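Local coordinates for protein tyrosine--tRNA ligase (Aeropyrum pernix, PDB 2CYA) that probably activates tyrosine with ATP and transfers it to the acceptor end of tRNA(Tyr), as a class I aminoacyl-tRNA synthetase, at residues 5-8 with 9-13; 306-309 with 310-313. All coordinates share one frame; numbering follows the deposited sequence.

Interaction 1: residues 5-8 with 9-13; sequences DVEE and RFNRI
Val6 O takes the amide of Phe10 at 2.8 Å, the shortest of the four backbone bonds that join residues 5-8 to 9-12. Asn11 N reaches Glu7 O and Arg12 N reaches Glu8 O, each at 3.0 Å, whereas Arg9 N to Asp5 O is stretched to 3.5 Å and weak. The tight side faces helix 23-32: Phe10 and Val6 lie against Leu30, and the Phe10 ring also makes a cation-pi contact with Lys27. Arg9 runs its methylenes past Asp5, CD lying 3.6 Å from OD1, but the two charges do not pair. A bend at chi3 (76°) turns the guanidinium group aside, and its NE bonds to Ala65 O. A methionine in its place would probably leave that carbonyl without its donor and take from the Asp5 carboxylate the positive charge of Arg9 nearby. The looser, more solvent-facing side carries Glu7 and Asn11, whose carboxylate and amide planes stand 64° apart; Glu7 OE2 stays 3.6 Å from Asn11 ND2, with no hydrogen bond between them. Apolar residues on one face and mostly polar or charged ones on the other make this an amphipathic alpha-helix, here the first helix of the chain, laid against helix 23-32.

Interaction 2: residues 306-309 with 310-313; sequences YTSY and EELE
Ser308 and Glu311 meet at the start of helix 309-317, where Glu311 N donates to Ser308 OG at 3.0 Å with an N-H...O angle of 158°. This is the N-cap bond. OG of Ser308 sits between its backbone N and carbonyl carbon (chi1 88°), which brings it to that amide. The Glu311 side chain in turn reaches back past the cap: Thr307 OG1 donates to its OE2 at 2.7 Å, on the syn side of the carboxylate and slightly out of its plane, and Ser308 OG adds a weak bond to the same oxygen.

From the next residue, Tyr309 OH reaches one turn along to donate to Glu313 OE2 at 2.9 Å, using the anti lone pair of that oxygen. The carboxylate stands nearly upright to the ring, their planes 85° apart, and OE2 lies at the ring's edge. The backbone bond from Glu313 N to Tyr309 O spans the same two residues.

Beneath the cap, Tyr306 turns a ring face to Leu312, whose CB sits 4.2 Å from the ring centroid in a CH-pi contact. Further out, Tyr306 OH bonds to Asp315 OD2, while its backbone pairs with Leu292 in the two-stranded antiparallel sheet. Leu277 of helix 275-284 touches both Tyr309 and Leu312, and Phe285 touches both tyrosines.

Three hydroxyl groups thus donate to two glutamates, that of Ser308 only weakly. Glu311, lying in the first turn, is likely to feel the helix dipole as well as these donors, and both influences would be expected to favour its ionised form.

How the interactions relate
From the N terminus, interaction 1 comes first, inside helix 5-14, and interaction 2 follows some three hundred residues later, where strand 305-306 gives way to helix 309-317. Each joins consecutive residues, so neither closes a loop longer than a helical turn; they lie in series, neither nesting nor crossing. The centres of interactions 1 and 2 are about 23 Å apart. The nearest atoms of interactions 1 and 2 are about 14 Å apart, so the two do not touch. Residues 5-13 lay the opening helix against helices 23-32 and 51-64. Residues 306-313 instead link the small two-stranded sheet to helix 275-284. Both lie away from the residues predicted to bind tyrosine and ATP.

Interaction 1: residues 5-8 with 9-13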
loop_
_atom_site.group_PDB
_atom_site.type_symbol
_atom_site.label_atom_id
_atom_site.label_comp_id
_atom_site.label_asym_id
_atom_site.label_seq_id
_atom_site.Cartn_x
_atom_site.Cartn_y
_atom_site.Cartn_z
ATOM N N ASP A 5 -31.063 0.881 29.675
ATOM C CA ASP A 5 -30.228 -0.322 29.688
ATOM C C ASP A 5 -28.940 0.141 29.019
ATOM O O ASP A 5 -27.847 -0.400 29.239
ATOM C CB ASP A 5 -30.875 -1.440 28.866
ATOM C CG ASP A 5 -30.130 -2.756 28.990
ATOM O OD1 ASP A 5 -28.999 -2.861 28.466
ATOM O OD2 ASP A 5 -30.676 -3.688 29.622
ATOM N N VAL A 6 -29.108 1.176 28.205
ATOM C CA VAL A 6 -28.021 1.806 27.487
ATOM C C VAL A 6 -27.072 2.461 28.495
ATOM O O VAL A 6 -25.851 2.474 28.302
ATOM C CB VAL A 6 -28.581 2.884 26.531
ATOM C CG1 VAL A 6 -27.467 3.788 26.035
ATOM C CG2 VAL A 6 -29.298 2.211 25.364
ATOM N N GLU A 7 -27.642 2.990 29.577
ATOM C CA GLU A 7 -26.848 3.664 30.590
ATOM C C GLU A 7 -25.794 2.792 31.278
ATOM O O GLU A 7 -24.670 3.227 31.461
ATOM C CB GLU A 7 -27.757 4.301 31.632
ATOM C CG GLU A 7 -27.128 5.515 32.284
ATOM C CD GLU A 7 -26.476 6.442 31.259
ATOM O OE1 GLU A 7 -27.112 6.736 30.219
ATOM O OE2 GLU A 7 -25.327 6.882 31.495
ATOM N N GLU A 8 -26.142 1.566 31.648
ATOM C CA GLU A 8 -25.168 0.701 32.299
ATOM C C GLU A 8 -24.095 0.244 31.323
ATOM O O GLU A 8 -22.910 0.251 31.659
ATOM C CB GLU A 8 -25.838 -0.524 32.931
ATOM C CG GLU A 8 -26.704 -0.199 34.140
ATOM C CD GLU A 8 -27.120 -1.437 34.915
ATOM O OE1 GLU A 8 -26.246 -2.057 35.561
ATOM O OE2 GLU A 8 -28.317 -1.793 34.872
ATOM N N ARG A 9 -24.508 -0.165 30.124
ATOM C CA ARG A 9 -23.553 -0.607 29.110
ATOM C C ARG A 9 -22.612 0.537 28.819
ATOM O O ARG A 9 -21.396 0.350 28.756
ATOM C CB ARG A 9 -24.259 -1.011 27.819
ATOM C CG ARG A 9 -25.124 -2.228 27.952
ATOM C CD ARG A 9 -25.867 -2.484 26.672
ATOM N NE ARG A 9 -25.012 -3.076 25.648
ATOM C CZ ARG A 9 -25.399 -3.278 24.394
ATOM N NH1 ARG A 9 -26.623 -2.924 24.015
ATOM N NH2 ARG A 9 -24.580 -3.860 23.527
ATOM N N PHE A 10 -23.174 1.731 28.670
ATOM C CA PHE A 10 -22.361 2.890 28.384
ATOM C C PHE A 10 -21.326 3.170 29.471
ATOM O O PHE A 10 -20.136 3.307 29.164
ATOM C CB PHE A 10 -23.219 4.134 28.182
ATOM C CG PHE A 10 -22.413 5.382 27.913
ATOM C CD1 PHE A 10 -21.989 5.691 26.630
ATOM C CD2 PHE A 10 -22.047 6.226 28.956
ATOM C CE1 PHE A 10 -21.208 6.823 26.383
ATOM C CE2 PHE A 10 -21.268 7.358 28.730
ATOM C CZ PHE A 10 -20.845 7.659 27.438
ATOM N N ASN A 11 -21.757 3.254 30.734
ATOM C CA ASN A 11 -20.801 3.543 31.818
ATOM C C ASN A 11 -19.744 2.455 31.939
ATOM O O ASN A 11 -18.618 2.720 32.336
ATOM C CB ASN A 11 -21.502 3.702 33.164
ATOM C CG ASN A 11 -22.389 4.929 33.222
ATOM O OD1 ASN A 11 -22.022 6.006 32.751
ATOM N ND2 ASN A 11 -23.560 4.772 33.822
ATOM N N ARG A 12 -20.119 1.233 31.609
ATOM C CA ARG A 12 -19.190 0.122 31.667
ATOM C C ARG A 12 -18.125 0.295 30.570
ATOM O O ARG A 12 -16.947 0.042 30.795
ATOM C CB ARG A 12 -19.944 -1.190 31.467
ATOM C CG ARG A 12 -19.092 -2.326 30.923
ATOM C CD ARG A 12 -19.189 -3.537 31.810
ATOM N NE ARG A 12 -18.630 -3.244 33.129
ATOM C CZ ARG A 12 -18.867 -3.972 34.216
ATOM N NH1 ARG A 12 -19.657 -5.037 34.142
ATOM N NH2 ARG A 12 -18.309 -3.638 35.375
ATOM N N ILE A 13 -18.560 0.721 29.390
ATOM C CA ILE A 13 -17.656 0.947 28.268
ATOM C C ILE A 13 -16.842 2.222 28.481
ATOM O O ILE A 13 -15.638 2.248 28.214
ATOM C CB ILE A 13 -18.445 1.068 26.929
ATOM C CG1 ILE A 13 -19.013 -0.291 26.546
ATOM C CG2 ILE A 13 -17.556 1.608 25.832
ATOM C CD1 ILE A 13 -19.988 -0.239 25.399
#

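Interaction 2: residues 306-309 with 310-313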
loop_
_atom_site.group_PDB
_atom_site.type_symbol
_atom_site.label_atom_id
_atom_site.label_comp_id
_atom_site.label_asym_id
_atom_site.label_seq_id
_atom_site.Cartn_x
_atom_site.Cartn_y
_atom_site.Cartn_z
ATOM N N TYR A 306 -7.599 3.076 51.419
ATOM C CA TYR A 306 -8.397 3.716 50.382
ATOM C C TYR A 306 -9.313 2.794 49.603
ATOM O O TYR A 306 -8.884 1.779 49.056
ATOM C CB TYR A 306 -7.495 4.470 49.420
ATOM C CG TYR A 306 -6.682 5.525 50.111
ATOM C CD1 TYR A 306 -5.463 5.211 50.709
ATOM C CD2 TYR A 306 -7.131 6.842 50.171
ATOM C CE1 TYR A 306 -4.706 6.186 51.346
ATOM C CE2 TYR A 306 -6.385 7.824 50.808
ATOM C CZ TYR A 306 -5.172 7.490 51.390
ATOM O OH TYR A 306 -4.419 8.464 52.001
ATOM N N THR A 307 -10.583 3.176 49.547
ATOM C CA THR A 307 -11.588 2.389 48.860
ATOM C C THR A 307 -11.915 2.956 47.487
ATOM O O THR A 307 -12.702 2.379 46.745
ATOM C CB THR A 307 -12.881 2.298 49.702
ATOM O OG1 THR A 307 -13.418 3.612 49.910
ATOM C CG2 THR A 307 -12.586 1.670 51.044
ATOM N N SER A 308 -11.314 4.091 47.157
ATOM C CA SER A 308 -11.537 4.717 45.860
ATOM C C SER A 308 -10.253 5.422 45.468
ATOM O O SER A 308 -9.431 5.738 46.328
ATOM C CB SER A 308 -12.672 5.746 45.928
ATOM O OG SER A 308 -12.187 7.033 46.295
ATOM N N TYR A 309 -10.076 5.666 44.176
ATOM C CA TYR A 309 -8.879 6.337 43.717
ATOM C C TYR A 309 -8.940 7.812 44.056
ATOM O O TYR A 309 -7.939 8.399 44.469
ATOM C CB TYR A 309 -8.698 6.210 42.210
ATOM C CG TYR A 309 -7.601 7.117 41.707
ATOM C CD1 TYR A 309 -6.265 6.803 41.921
ATOM C CD2 TYR A 309 -7.898 8.339 41.105
ATOM C CE1 TYR A 309 -5.252 7.676 41.558
ATOM C CE2 TYR A 309 -6.887 9.231 40.743
ATOM C CZ TYR A 309 -5.568 8.888 40.976
ATOM O OH TYR A 309 -4.561 9.758 40.639
ATOM N N GLU A 310 -10.110 8.413 43.860
ATOM C CA GLU A 310 -10.279 9.835 44.131
ATOM C C GLU A 310 -9.908 10.160 45.574
ATOM O O GLU A 310 -9.312 11.202 45.845
ATOM C CB GLU A 310 -11.716 10.274 43.837
ATOM C CG GLU A 310 -11.871 11.789 43.735
ATOM C CD GLU A 310 -10.860 12.428 42.774
ATOM O OE1 GLU A 310 -10.851 12.053 41.577
ATOM O OE2 GLU A 310 -10.075 13.305 43.214
ATOM N N GLU A 311 -10.257 9.270 46.498
ATOM C CA GLU A 311 -9.916 9.478 47.900
ATOM C C GLU A 311 -8.403 9.616 47.990
ATOM O O GLU A 311 -7.884 10.608 48.502
ATOM C CB GLU A 311 -10.356 8.286 48.747
ATOM C CG GLU A 311 -11.840 8.216 49.038
ATOM C CD GLU A 311 -12.219 6.916 49.727
ATOM O OE1 GLU A 311 -11.577 6.570 50.747
ATOM O OE2 GLU A 311 -13.159 6.244 49.243
ATOM N N LEU A 312 -7.705 8.604 47.478
ATOM C CA LEU A 312 -6.252 8.576 47.477
ATOM C C LEU A 312 -5.666 9.854 46.890
ATOM O O LEU A 312 -4.723 10.414 47.445
ATOM C CB LEU A 312 -5.756 7.361 46.677
ATOM C CG LEU A 312 -4.249 7.111 46.519
ATOM C CD1 LEU A 312 -4.028 5.770 45.842
ATOM C CD2 LEU A 312 -3.609 8.214 45.699
ATOM N N GLU A 313 -6.218 10.314 45.767
ATOM C CA GLU A 313 -5.700 11.518 45.121
ATOM C C GLU A 313 -5.858 12.773 45.969
ATOM O O GLU A 313 -4.974 13.629 45.986
ATOM C CB GLU A 313 -6.357 11.748 43.762
ATOM C CG GLU A 313 -5.342 12.201 42.743
ATOM C CD GLU A 313 -5.949 12.888 41.554
ATOM O OE1 GLU A 313 -6.402 14.040 41.711
ATOM O OE2 GLU A 313 -5.969 12.279 40.464
#